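Local structure of serine protease inhibitor infestin (Triatoma infestans, 2ERW) at residues A[23-26]-A[27-30]. The protein is a Kazal-type protein that probably inhibits serine proteases, the domain described here, infestin 4, being an inhibitor of the clotting protease factor XIIa. Sequence-based numbering, arbitrary orientation. Where two conformers were deposited one is given.
Sequences YGNP and CMLN
Asn25 caps the helix 26-35 of this Kazal domain: its OD1 accepts from Met28 N at 2.8 Å, the classic N-cap bond, with the amide nitrogen lying nearly on the line of the CG-OD1 bond. Asparagine suits the N-cap because its short side chain carries a carbonyl that can reach a first-turn amide. A chi1 of 55° puts CG between the backbone N and the carbonyl carbon and brings OD1 to Met28 N. The other end of the same amide, ND2, donates to the carbonyls of Phe9 and Asn11, tying the helix start to the N-terminal loop. With an alanine here, Met28 N would probably lose its cap and those two carbonyls their donor.

Regular helical bonding begins at once, Leu29 N to Asn25 O at 3.0 Å and Asn30 N to Pro26 O at 2.9 Å. Pro26 fits the first turn, where a ring without an N-H costs no helical bond. Cys27 sends SG off to a disulfide with Cys8.

Inward, Tyr23 ends the strand 22-23 and crosses Leu29 at about a right angle, the two CB atoms 3.7 Å apart. Its hydroxyl is hydrogen-bonded to Asp19 OD2, and Val15 touches both side chains, joining helix to sheet. Farther along the ring, Tyr23 CD2 meets the methyl CD1 of Leu29 at 3.8 Å.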
ATOM      1  N   TYR A  23      -0.507  -2.150  -0.251  1.00 21.19           N
ATOM      2  CA  TYR A  23      -0.831  -1.674   1.081  1.00 20.87           C
ATOM      3  C   TYR A  23      -2.294  -1.908   1.340  1.00 20.84           C
ATOM      4  O   TYR A  23      -3.124  -1.809   0.433  1.00 21.65           O
ATOM      5  CB  TYR A  23      -0.444  -0.201   1.208  1.00 21.59           C
ATOM      6  CG  TYR A  23       1.036  -0.114   1.207  1.00 20.49           C
ATOM      7  CD1 TYR A  23       1.733  -0.238   2.390  1.00 21.27           C
ATOM      8  CD2 TYR A  23       1.745  -0.016   0.035  1.00 20.79           C
ATOM      9  CE1 TYR A  23       3.098  -0.233   2.414  1.00 21.35           C
ATOM     10  CE2 TYR A  23       3.120  -0.023   0.031  1.00 20.67           C
ATOM     11  CZ  TYR A  23       3.788  -0.115   1.237  1.00 21.03           C
ATOM     12  OH  TYR A  23       5.147  -0.142   1.303  1.00 21.95           O
ATOM     13  N   GLY A  24      -2.603  -2.197   2.587  1.00 20.66           N
ATOM     14  CA  GLY A  24      -3.927  -2.632   2.915  1.00 21.54           C
ATOM     15  C   GLY A  24      -4.953  -1.556   2.785  1.00 21.02           C
ATOM     16  O   GLY A  24      -6.127  -1.860   2.675  1.00 22.70           O
ATOM     17  N   ASN A  25      -4.525  -0.306   2.844  1.00 20.70           N
ATOM     18  CA  ASN A  25      -5.373   0.816   2.538  1.00 20.71           C
ATOM     19  C   ASN A  25      -4.463   2.001   2.385  1.00 20.01           C
ATOM     20  O   ASN A  25      -3.272   1.918   2.649  1.00 20.33           O
ATOM     21  CB  ASN A  25      -6.486   1.009   3.571  1.00 20.61           C
ATOM     22  CG  ASN A  25      -5.967   1.133   4.984  1.00 20.79           C
ATOM     23  OD1 ASN A  25      -5.032   1.878   5.260  1.00 20.58           O
ATOM     24  ND2 ASN A  25      -6.626   0.452   5.899  1.00 21.22           N
ATOM     25  N   PRO A  26      -4.991   3.092   1.858  1.00 20.07           N
ATOM     26  CA  PRO A  26      -4.141   4.243   1.680  1.00 20.17           C
ATOM     27  C   PRO A  26      -3.534   4.774   2.953  1.00 19.74           C
ATOM     28  O   PRO A  26      -2.427   5.276   2.932  1.00 20.38           O
ATOM     29  CB  PRO A  26      -5.078   5.278   1.048  1.00 20.52           C
ATOM     30  CG  PRO A  26      -6.048   4.414   0.305  1.00 21.63           C
ATOM     31  CD  PRO A  26      -6.292   3.227   1.178  1.00 21.25           C
ATOM     32  N   CYS A  27      -4.256   4.674   4.061  1.00 20.16           N
ATOM     33  CA  CYS A  27      -3.679   5.121   5.301  1.00 20.35           C
ATOM     34  C   CYS A  27      -2.406   4.345   5.576  1.00 20.39           C
ATOM     35  O   CYS A  27      -1.386   4.911   5.937  1.00 20.45           O
ATOM     36  CB  CYS A  27      -4.706   4.948   6.403  1.00 20.42           C
ATOM     37  SG  CYS A  27      -4.165   5.554   7.989  1.00 20.45           S
ATOM     38  N   MET A  28      -2.460   3.037   5.377  1.00 20.04           N
ATOM     39  CA  MET A  28      -1.280   2.237   5.626  1.00 20.54           C
ATOM     40  C   MET A  28      -0.179   2.534   4.647  1.00 20.27           C
ATOM     41  O   MET A  28       0.972   2.480   5.011  1.00 20.87           O
ATOM     42  CB  MET A  28      -1.635   0.771   5.554  1.00 20.78           C
ATOM     43  CG  MET A  28      -2.613   0.440   6.614  1.00 22.33           C
ATOM     44  SD  MET A  28      -1.802   0.228   8.157  0.34 23.14           S
ATOM     45  CE  MET A  28      -3.035  -0.724   9.040  0.34 20.64           C
ATOM     46  N   LEU A  29      -0.517   2.866   3.411  1.00 20.51           N
ATOM     47  CA  LEU A  29       0.528   3.278   2.488  1.00 20.70           C
ATOM     48  C   LEU A  29       1.179   4.538   2.998  1.00 21.69           C
ATOM     49  O   LEU A  29       2.402   4.658   2.986  1.00 21.75           O
ATOM     50  CB  LEU A  29      -0.080   3.503   1.100  1.00 21.13           C
ATOM     51  CG  LEU A  29       0.958   3.872   0.044  1.00 21.55           C
ATOM     52  CD1 LEU A  29       0.542   3.308  -1.278  1.00 22.93           C
ATOM     53  CD2 LEU A  29       1.152   5.379  -0.063  1.00 22.68           C
ATOM     54  N   ASN A  30       0.372   5.484   3.458  1.00 21.41           N
ATOM     55  CA  ASN A  30       0.965   6.700   3.955  1.00 22.47           C
ATOM     56  C   ASN A  30       1.837   6.444   5.158  1.00 23.04           C
ATOM     57  O   ASN A  30       2.901   7.039   5.318  1.00 22.92           O
ATOM     58  CB  ASN A  30      -0.078   7.718   4.322  1.00 23.15           C
ATOM     59  CG  ASN A  30       0.560   9.002   4.742  1.00 26.00           C
ATOM     60  OD1 ASN A  30       1.244   9.646   3.945  1.00 29.90           O
ATOM     61  ND2 ASN A  30       0.437   9.335   6.015  1.00 27.43           N
TER